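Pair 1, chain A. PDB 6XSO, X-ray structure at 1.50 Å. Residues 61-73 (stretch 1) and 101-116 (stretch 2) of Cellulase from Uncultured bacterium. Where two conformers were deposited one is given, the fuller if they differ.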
# COMPACT_ATOMS: atom_id res chain seq x y z
N PRO A 61 18.23 -5.64 -5.61
CA PRO A 61 18.76 -7.01 -5.56
C PRO A 61 17.68 -8.00 -5.13
O PRO A 61 16.61 -7.64 -4.64
CB PRO A 61 19.83 -6.91 -4.47
CG PRO A 61 19.26 -5.86 -3.52
CD PRO A 61 18.57 -4.86 -4.40
N VAL A 62 17.99 -9.29 -5.34
CA VAL A 62 17.16 -10.35 -4.77
C VAL A 62 17.11 -10.18 -3.26
O VAL A 62 18.14 -10.09 -2.59
CB VAL A 62 17.71 -11.72 -5.18
CG1 VAL A 62 16.99 -12.84 -4.43
CG2 VAL A 62 17.56 -11.93 -6.69
N THR A 63 15.89 -10.14 -2.72
CA THR A 63 15.70 -9.80 -1.31
C THR A 63 16.16 -10.96 -0.43
O THR A 63 15.98 -12.13 -0.78
CB THR A 63 14.23 -9.53 -1.07
OG1 THR A 63 13.72 -8.52 -1.98
CG2 THR A 63 13.96 -9.01 0.35
N LYS A 64 16.76 -10.63 0.71
CA LYS A 64 17.23 -11.61 1.68
C LYS A 64 16.64 -11.32 3.04
O LYS A 64 16.27 -10.17 3.35
CB LYS A 64 18.76 -11.59 1.80
CG LYS A 64 19.45 -12.10 0.55
CD LYS A 64 20.92 -12.33 0.78
CE LYS A 64 21.67 -11.02 0.90
NZ LYS A 64 23.09 -11.29 1.27
N PRO A 65 16.57 -12.33 3.92
CA PRO A 65 15.85 -12.13 5.19
C PRO A 65 16.54 -11.17 6.14
O PRO A 65 15.86 -10.54 6.96
CB PRO A 65 15.72 -13.54 5.76
CG PRO A 65 16.78 -14.34 5.08
CD PRO A 65 16.88 -13.76 3.69
N GLU A 66 17.86 -11.03 6.03
CA GLU A 66 18.59 -10.19 6.97
C GLU A 66 18.15 -8.74 6.88
O GLU A 66 18.17 -8.02 7.90
CB GLU A 66 20.08 -10.34 6.70
CG GLU A 66 20.66 -11.68 7.11
CD GLU A 66 20.25 -12.89 6.27
OE1 GLU A 66 19.97 -12.77 5.04
OE2 GLU A 66 20.22 -13.99 6.86
N LEU A 67 17.77 -8.28 5.69
CA LEU A 67 17.26 -6.92 5.55
C LEU A 67 16.17 -6.62 6.57
O LEU A 67 16.11 -5.52 7.14
CB LEU A 67 16.70 -6.72 4.13
CG LEU A 67 15.97 -5.41 3.85
CD1 LEU A 67 16.88 -4.21 3.96
CD2 LEU A 67 15.32 -5.50 2.43
N PHE A 68 15.26 -7.57 6.81
CA PHE A 68 14.14 -7.30 7.69
C PHE A 68 14.53 -7.42 9.16
O PHE A 68 13.93 -6.73 9.99
CB PHE A 68 12.95 -8.16 7.29
CG PHE A 68 12.49 -7.89 5.87
CD1 PHE A 68 12.06 -6.63 5.50
CD2 PHE A 68 12.59 -8.87 4.91
CE1 PHE A 68 11.67 -6.37 4.19
CE2 PHE A 68 12.21 -8.61 3.60
CZ PHE A 68 11.75 -7.37 3.25
N LYS A 69 15.50 -8.27 9.49
CA LYS A 69 16.09 -8.24 10.83
C LYS A 69 16.62 -6.85 11.12
O LYS A 69 16.39 -6.30 12.21
CB LYS A 69 17.20 -9.28 10.92
CG LYS A 69 17.94 -9.34 12.28
CD LYS A 69 19.02 -10.45 12.26
CE LYS A 69 19.78 -10.56 13.59
NZ LYS A 69 20.54 -9.31 13.83
N MET A 70 17.31 -6.25 10.15
CA MET A 70 17.85 -4.90 10.33
C MET A 70 16.74 -3.88 10.52
O MET A 70 16.81 -3.02 11.41
CB MET A 70 18.71 -4.54 9.12
CG MET A 70 19.43 -3.21 9.27
SD MET A 70 20.39 -2.77 7.80
CE MET A 70 19.10 -2.28 6.67
N MET A 71 15.70 -3.94 9.68
CA MET A 71 14.58 -3.01 9.82
C MET A 71 13.93 -3.13 11.19
O MET A 71 13.65 -2.13 11.86
CB MET A 71 13.55 -3.28 8.71
CG MET A 71 14.01 -2.84 7.34
SD MET A 71 13.94 -1.04 7.19
CE MET A 71 14.88 -0.82 5.67
N LYS A 72 13.68 -4.36 11.63
CA LYS A 72 13.08 -4.58 12.94
C LYS A 72 13.93 -3.99 14.05
O LYS A 72 13.42 -3.34 14.97
CB LYS A 72 12.88 -6.08 13.16
CG LYS A 72 12.40 -6.45 14.55
CD LYS A 72 10.95 -6.15 14.78
CE LYS A 72 10.52 -6.62 16.17
NZ LYS A 72 11.04 -7.98 16.53
N GLU A 73 15.24 -4.25 14.02
CA GLU A 73 16.13 -3.76 15.07
C GLU A 73 16.24 -2.24 15.08
O GLU A 73 16.56 -1.66 16.13
CB GLU A 73 17.48 -4.43 14.92
CG GLU A 73 17.40 -5.90 15.28
CD GLU A 73 18.72 -6.61 15.17
OE1 GLU A 73 19.76 -5.91 15.08
OE2 GLU A 73 18.72 -7.86 15.20
N LYS A 101 5.37 -18.82 -4.95
CA LYS A 101 6.36 -19.30 -3.99
C LYS A 101 7.34 -18.20 -3.61
O LYS A 101 7.72 -18.09 -2.43
CB LYS A 101 7.09 -20.47 -4.62
CG LYS A 101 8.15 -21.12 -3.75
CD LYS A 101 8.64 -22.43 -4.38
CE LYS A 101 9.75 -23.08 -3.57
NZ LYS A 101 10.19 -24.37 -4.19
N ARG A 102 7.76 -17.38 -4.57
CA ARG A 102 8.72 -16.32 -4.24
C ARG A 102 8.07 -15.25 -3.36
O ARG A 102 8.68 -14.79 -2.39
CB ARG A 102 9.32 -15.70 -5.50
CG ARG A 102 10.28 -14.54 -5.22
CD ARG A 102 11.43 -14.98 -4.35
NE ARG A 102 12.25 -13.85 -3.95
CZ ARG A 102 13.07 -13.85 -2.90
NH1 ARG A 102 13.18 -14.94 -2.15
NH2 ARG A 102 13.78 -12.78 -2.62
N VAL A 103 6.86 -14.82 -3.71
CA VAL A 103 6.14 -13.86 -2.88
C VAL A 103 6.03 -14.38 -1.46
O VAL A 103 6.27 -13.66 -0.49
CB VAL A 103 4.76 -13.55 -3.48
CG1 VAL A 103 4.01 -12.59 -2.56
CG2 VAL A 103 4.88 -12.97 -4.89
N LYS A 104 5.69 -15.66 -1.32
CA LYS A 104 5.58 -16.27 0.00
C LYS A 104 6.92 -16.25 0.75
O LYS A 104 6.94 -16.00 1.96
CB LYS A 104 5.03 -17.68 -0.13
CG LYS A 104 4.69 -18.35 1.19
CD LYS A 104 4.18 -19.77 0.98
CE LYS A 104 3.79 -20.44 2.30
NZ LYS A 104 4.87 -20.43 3.34
N GLU A 105 8.04 -16.51 0.07
CA GLU A 105 9.34 -16.40 0.73
C GLU A 105 9.56 -15.01 1.32
O GLU A 105 10.05 -14.88 2.45
CB GLU A 105 10.48 -16.73 -0.25
CG GLU A 105 10.57 -18.21 -0.61
CD GLU A 105 11.54 -18.54 -1.75
OE1 GLU A 105 12.06 -17.61 -2.41
OE2 GLU A 105 11.74 -19.74 -2.03
N VAL A 106 9.26 -13.96 0.56
CA VAL A 106 9.51 -12.62 1.05
C VAL A 106 8.60 -12.31 2.24
O VAL A 106 9.03 -11.72 3.24
CB VAL A 106 9.39 -11.59 -0.09
CG1 VAL A 106 9.57 -10.19 0.44
CG2 VAL A 106 10.43 -11.91 -1.16
N VAL A 107 7.32 -12.70 2.15
CA VAL A 107 6.41 -12.54 3.28
C VAL A 107 6.97 -13.24 4.51
O VAL A 107 6.96 -12.69 5.62
CB VAL A 107 5.01 -13.06 2.91
CG1 VAL A 107 4.12 -13.09 4.12
CG2 VAL A 107 4.44 -12.17 1.81
N ASP A 108 7.47 -14.48 4.33
CA ASP A 108 8.06 -15.22 5.43
C ASP A 108 9.22 -14.45 6.05
O ASP A 108 9.38 -14.43 7.27
CB ASP A 108 8.53 -16.59 4.94
CG ASP A 108 7.38 -17.55 4.69
OD1 ASP A 108 6.27 -17.32 5.22
OD2 ASP A 108 7.59 -18.56 3.96
N TYR A 109 10.04 -13.80 5.21
CA TYR A 109 11.17 -13.05 5.75
C TYR A 109 10.68 -11.96 6.69
O TYR A 109 11.34 -11.63 7.69
CB TYR A 109 11.93 -12.35 4.63
CG TYR A 109 12.60 -13.19 3.57
CD1 TYR A 109 12.87 -14.54 3.75
CD2 TYR A 109 13.02 -12.60 2.39
CE1 TYR A 109 13.50 -15.28 2.76
CE2 TYR A 109 13.65 -13.32 1.40
CZ TYR A 109 13.87 -14.66 1.58
OH TYR A 109 14.50 -15.40 0.58
N VAL A 110 9.55 -11.33 6.36
CA VAL A 110 9.03 -10.23 7.15
C VAL A 110 8.43 -10.74 8.46
O VAL A 110 8.76 -10.26 9.55
CB VAL A 110 7.98 -9.44 6.34
CG1 VAL A 110 7.32 -8.42 7.23
CG2 VAL A 110 8.61 -8.79 5.11
N VAL A 111 7.54 -11.73 8.37
CA VAL A 111 6.86 -12.19 9.57
C VAL A 111 7.80 -12.95 10.49
O VAL A 111 7.51 -13.09 11.69
CB VAL A 111 5.56 -12.95 9.24
CG1 VAL A 111 4.59 -12.06 8.45
CG2 VAL A 111 5.86 -14.22 8.50
N ALA A 112 8.94 -13.42 9.98
CA ALA A 112 9.95 -14.03 10.84
C ALA A 112 10.46 -13.07 11.90
O ALA A 112 10.95 -13.52 12.93
CB ALA A 112 11.14 -14.49 10.00
N GLN A 113 10.34 -11.76 11.64
CA GLN A 113 10.76 -10.73 12.58
C GLN A 113 9.62 -10.24 13.44
O GLN A 113 9.76 -9.23 14.14
CB GLN A 113 11.39 -9.55 11.82
CG GLN A 113 12.57 -9.98 10.97
CD GLN A 113 13.71 -10.61 11.79
OE1 GLN A 113 13.91 -10.30 12.96
NE2 GLN A 113 14.47 -11.48 11.15
N ASP A 114 8.48 -10.92 13.39
CA ASP A 114 7.28 -10.51 14.10
C ASP A 114 6.83 -9.11 13.69
O ASP A 114 6.23 -8.37 14.48
CB ASP A 114 7.42 -10.64 15.61
CG ASP A 114 6.09 -10.85 16.29
OD1 ASP A 114 5.29 -11.68 15.79
OD2 ASP A 114 5.83 -10.17 17.30
N MET A 115 7.11 -8.74 12.45
CA MET A 115 6.54 -7.54 11.87
C MET A 115 5.28 -7.89 11.08
O MET A 115 5.12 -9.01 10.60
CB MET A 115 7.54 -6.85 10.93
CG MET A 115 8.74 -6.19 11.68
SD MET A 115 9.81 -5.16 10.62
CE MET A 115 10.58 -6.46 9.70
N TYR A 116 4.38 -6.91 10.96
CA TYR A 116 3.26 -7.03 10.04
C TYR A 116 3.76 -6.99 8.59
O TYR A 116 4.77 -6.37 8.27
CB TYR A 116 2.27 -5.87 10.24
CG TYR A 116 1.53 -5.94 11.54
CD1 TYR A 116 2.10 -5.47 12.71
CD2 TYR A 116 0.27 -6.49 11.60
CE1 TYR A 116 1.42 -5.54 13.91
CE2 TYR A 116 -0.41 -6.57 12.78
CZ TYR A 116 0.16 -6.08 13.93
OH TYR A 116 -0.52 -6.16 15.11
O HOH W 1 17.37 -14.54 -1.00
O HOH W 2 13.96 -12.09 8.30

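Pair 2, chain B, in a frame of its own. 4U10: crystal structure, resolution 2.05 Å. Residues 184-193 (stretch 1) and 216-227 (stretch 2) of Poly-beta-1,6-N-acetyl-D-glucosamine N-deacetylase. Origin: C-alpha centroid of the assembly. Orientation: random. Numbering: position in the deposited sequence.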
# COMPACT_ATOMS: atom_id res chain seq x y z
N LEU B 184 11.67 -12.54 -6.79
CA LEU B 184 10.85 -11.34 -6.96
C LEU B 184 9.99 -11.31 -8.22
O LEU B 184 8.77 -10.99 -8.19
CB LEU B 184 11.74 -10.11 -6.95
CG LEU B 184 12.80 -9.95 -5.90
CD1 LEU B 184 13.37 -8.54 -5.99
CD2 LEU B 184 12.34 -10.24 -4.50
N VAL B 185 10.57 -11.66 -9.38
CA VAL B 185 9.82 -11.67 -10.60
C VAL B 185 8.60 -12.59 -10.47
O VAL B 185 7.51 -12.21 -10.85
CB VAL B 185 10.67 -12.12 -11.79
CG1 VAL B 185 9.79 -12.24 -13.04
CG2 VAL B 185 11.81 -11.11 -12.03
N GLN B 186 8.76 -13.79 -9.96
CA GLN B 186 7.60 -14.71 -9.96
C GLN B 186 6.56 -14.33 -8.94
O GLN B 186 5.37 -14.49 -9.21
CB GLN B 186 8.03 -16.17 -9.79
CG GLN B 186 9.09 -16.62 -10.83
CD GLN B 186 8.74 -16.22 -12.28
OE1 GLN B 186 9.62 -16.07 -13.14
NE2 GLN B 186 7.50 -15.99 -12.53
N ASP B 187 7.01 -13.85 -7.76
CA ASP B 187 6.05 -13.41 -6.74
C ASP B 187 5.22 -12.25 -7.27
O ASP B 187 4.01 -12.28 -7.17
CB ASP B 187 6.75 -12.99 -5.46
CG ASP B 187 5.75 -12.61 -4.38
OD1 ASP B 187 5.39 -11.42 -4.40
OD2 ASP B 187 5.32 -13.50 -3.61
N PHE B 188 5.87 -11.22 -7.83
CA PHE B 188 5.16 -10.10 -8.41
C PHE B 188 4.23 -10.46 -9.53
O PHE B 188 3.14 -9.92 -9.64
CB PHE B 188 6.11 -8.98 -8.86
CG PHE B 188 7.01 -8.46 -7.77
CD1 PHE B 188 6.74 -8.71 -6.44
CD2 PHE B 188 8.09 -7.62 -8.08
CE1 PHE B 188 7.53 -8.26 -5.46
CE2 PHE B 188 8.91 -7.14 -7.09
CZ PHE B 188 8.61 -7.44 -5.75
N SER B 189 4.68 -11.33 -10.41
CA SER B 189 3.86 -11.81 -11.48
C SER B 189 2.63 -12.63 -10.99
O SER B 189 1.53 -12.44 -11.48
CB SER B 189 4.71 -12.63 -12.43
OG SER B 189 3.89 -13.50 -13.15
N ARG B 190 2.79 -13.48 -9.97
CA ARG B 190 1.60 -14.12 -9.37
C ARG B 190 0.62 -13.13 -8.72
O ARG B 190 -0.58 -13.33 -8.73
CB ARG B 190 1.99 -15.13 -8.28
CG ARG B 190 2.78 -16.34 -8.75
CD ARG B 190 3.31 -17.08 -7.51
NE ARG B 190 4.47 -17.84 -7.88
CZ ARG B 190 5.58 -18.03 -7.17
NH1 ARG B 190 5.73 -17.52 -5.95
NH2 ARG B 190 6.57 -18.78 -7.73
N SER B 191 1.13 -12.10 -8.07
CA SER B 191 0.31 -11.06 -7.50
C SER B 191 -0.55 -10.34 -8.56
O SER B 191 -1.76 -10.14 -8.37
CB SER B 191 1.15 -10.09 -6.67
OG SER B 191 0.42 -9.00 -6.16
N SER B 192 0.09 -9.91 -9.63
CA SER B 192 -0.62 -9.30 -10.78
C SER B 192 -1.75 -10.21 -11.27
O SER B 192 -2.85 -9.78 -11.47
CB SER B 192 0.36 -9.12 -11.93
OG SER B 192 -0.27 -8.46 -13.01
N LYS B 193 -1.45 -11.49 -11.51
CA LYS B 193 -2.49 -12.43 -11.97
C LYS B 193 -3.55 -12.68 -10.92
O LYS B 193 -4.71 -12.71 -11.26
CB LYS B 193 -1.92 -13.78 -12.39
CG LYS B 193 -0.90 -13.74 -13.53
CD LYS B 193 0.05 -14.96 -13.41
CE LYS B 193 1.06 -15.13 -14.53
NZ LYS B 193 0.64 -14.51 -15.81
N VAL B 216 16.58 -4.21 -8.03
CA VAL B 216 16.14 -5.50 -8.54
C VAL B 216 14.60 -5.61 -8.43
O VAL B 216 13.89 -6.05 -9.33
CB VAL B 216 16.87 -6.65 -7.80
CG1 VAL B 216 16.29 -8.03 -8.14
CG2 VAL B 216 18.36 -6.62 -8.16
N ALA B 217 14.08 -5.19 -7.29
CA ALA B 217 12.65 -5.20 -7.06
C ALA B 217 11.97 -4.31 -8.08
O ALA B 217 10.93 -4.65 -8.61
CB ALA B 217 12.37 -4.70 -5.66
N ILE B 218 12.56 -3.16 -8.39
CA ILE B 218 11.92 -2.23 -9.33
C ILE B 218 11.78 -2.89 -10.67
O ILE B 218 10.73 -2.79 -11.32
CB ILE B 218 12.76 -0.91 -9.51
CG1 ILE B 218 12.44 0.06 -8.39
CG2 ILE B 218 12.36 -0.24 -10.80
CD1 ILE B 218 13.41 1.23 -8.29
N ASP B 219 12.83 -3.54 -11.13
CA ASP B 219 12.81 -4.14 -12.45
C ASP B 219 11.89 -5.38 -12.49
O ASP B 219 11.24 -5.65 -13.49
CB ASP B 219 14.21 -4.51 -12.91
CG ASP B 219 14.22 -5.08 -14.36
OD1 ASP B 219 13.92 -4.30 -15.28
OD2 ASP B 219 14.44 -6.31 -14.53
N ALA B 220 11.83 -6.10 -11.38
CA ALA B 220 10.91 -7.25 -11.23
C ALA B 220 9.47 -6.81 -11.34
O ALA B 220 8.69 -7.48 -11.99
CB ALA B 220 11.12 -7.99 -9.88
N ALA B 221 9.12 -5.69 -10.69
CA ALA B 221 7.78 -5.13 -10.71
C ALA B 221 7.45 -4.63 -12.12
O ALA B 221 6.34 -4.88 -12.64
CB ALA B 221 7.65 -4.00 -9.72
N LYS B 222 8.38 -3.88 -12.70
CA LYS B 222 8.23 -3.35 -14.05
C LYS B 222 7.90 -4.47 -15.03
O LYS B 222 7.04 -4.29 -15.89
CB LYS B 222 9.50 -2.60 -14.48
CG LYS B 222 9.72 -2.40 -15.99
CD LYS B 222 10.94 -1.51 -16.16
CE LYS B 222 11.51 -1.44 -17.58
NZ LYS B 222 12.57 -0.37 -17.66
N GLN B 223 8.56 -5.61 -14.93
CA GLN B 223 8.23 -6.69 -15.84
C GLN B 223 6.78 -7.17 -15.78
O GLN B 223 6.34 -7.81 -16.72
CB GLN B 223 9.10 -7.90 -15.65
CG GLN B 223 10.49 -7.71 -16.13
CD GLN B 223 11.30 -8.97 -16.03
OE1 GLN B 223 12.39 -8.98 -15.46
NE2 GLN B 223 10.78 -10.05 -16.60
N SER B 224 6.08 -6.94 -14.66
CA SER B 224 4.67 -7.34 -14.57
C SER B 224 3.70 -6.17 -14.67
O SER B 224 2.52 -6.33 -14.36
CB SER B 224 4.42 -8.17 -13.31
OG SER B 224 5.00 -9.45 -13.49
N GLY B 225 4.17 -5.04 -15.15
CA GLY B 225 3.31 -3.90 -15.44
C GLY B 225 3.23 -2.86 -14.36
O GLY B 225 2.31 -2.05 -14.38
N MSE B 226 4.16 -2.87 -13.40
CA MSE B 226 4.10 -1.93 -12.30
C MSE B 226 5.37 -1.12 -12.33
O MSE B 226 6.38 -1.45 -11.60
CB MSE B 226 3.87 -2.71 -11.04
CG MSE B 226 2.61 -3.55 -11.20
SE MSE B 226 2.37 -4.62 -9.56
CE MSE B 226 2.95 -6.35 -9.97
N THR B 227 5.35 -0.09 -13.17
CA THR B 227 6.45 0.85 -13.32
C THR B 227 6.31 1.98 -12.30
O THR B 227 7.30 2.52 -11.86
CB THR B 227 6.50 1.40 -14.78
OG1 THR B 227 6.91 0.35 -15.63
CG2 THR B 227 7.49 2.49 -14.92
O HOH W 3 7.32 -9.78 -12.48
O HOH W 4 0.28 -5.84 -13.02

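In both pairs a helix of the first stretch lies against a helix of the second that runs in roughly the same direction and then breaks into a type I turn. The N-to-C directions differ by 32° in pair 1 and 40° in pair 2, the axes approach to 8.7 and 8.4 Å, and 14 central residues superpose with an RMSD of 0.4 Å. The turn, Val A111 to Asp A114 in pair 1 and Lys B222 to Gly B225 in pair 2, leads into a methionine that returns to the first helix.

The most closely matching side chain is the phenylalanine, Phe A68 matching Phe B188, with side-chain centres 0.4 Å apart. Both point toward the second stretch in the m rotamer, yet their rings turn differently. In pair 1, CG2 of Val A110 sits over the face of the Phe A68 ring, a CH-pi contact 3.8 Å from the centroid. In pair 2 the matching residue is Ala B221, and the ring turns its edge to the backbone: Phe B188 CD2 lies 3.4 Å from Ala B221 N. Met A115 and Met B226, the latter a selenomethionine, close the far end, each methyl CE reaching the phenylalanine carbonyl oxygen (Met A115 CE to Phe A68 O 3.4 Å; Met B226 CE to Phe B188 O 3.6 Å).

The closest backbone approach is filled in contrasting ways. In pair 1, Pro A65 lies over the face of the Tyr A109 ring, its CD 3.8 Å from the centroid. The Tyr A109 OH accepts a hydrogen bond from Arg A102 NH1 (3.1 Å). Arg A102 NH2 in turn donates to Thr A63 O (2.9 Å), tying the loop to the helix. In pair 2, Ala B220 matches Tyr A109; its small CB fits where the CA atoms of Val B185 and Ala B220 are 4.6 Å apart, touching Leu B184 CB at 3.7 Å and Phe B188 CD2 at 3.5 Å.

Near the turn, Gln A113 matches Ser B224, and in each pair one water donates to two carbonyls (Pro A65 O and Tyr A109 O; Val B185 O and Ala B220 O) and accepts from Gln A113 NE2 or Ser B224 OG. One turn beyond the phenylalanine, at matched positions, Lys A72 is long enough for NZ to donate directly to Gln A113 O (3.0 Å), whereas short Ser B192 reaches Ser B224 O through water 4. Gly B225 (phi/psi 96/17) suits angles at which a CB would jam against the preceding carbonyl oxygen; matching Asp A114, at 58/30, has a side chain.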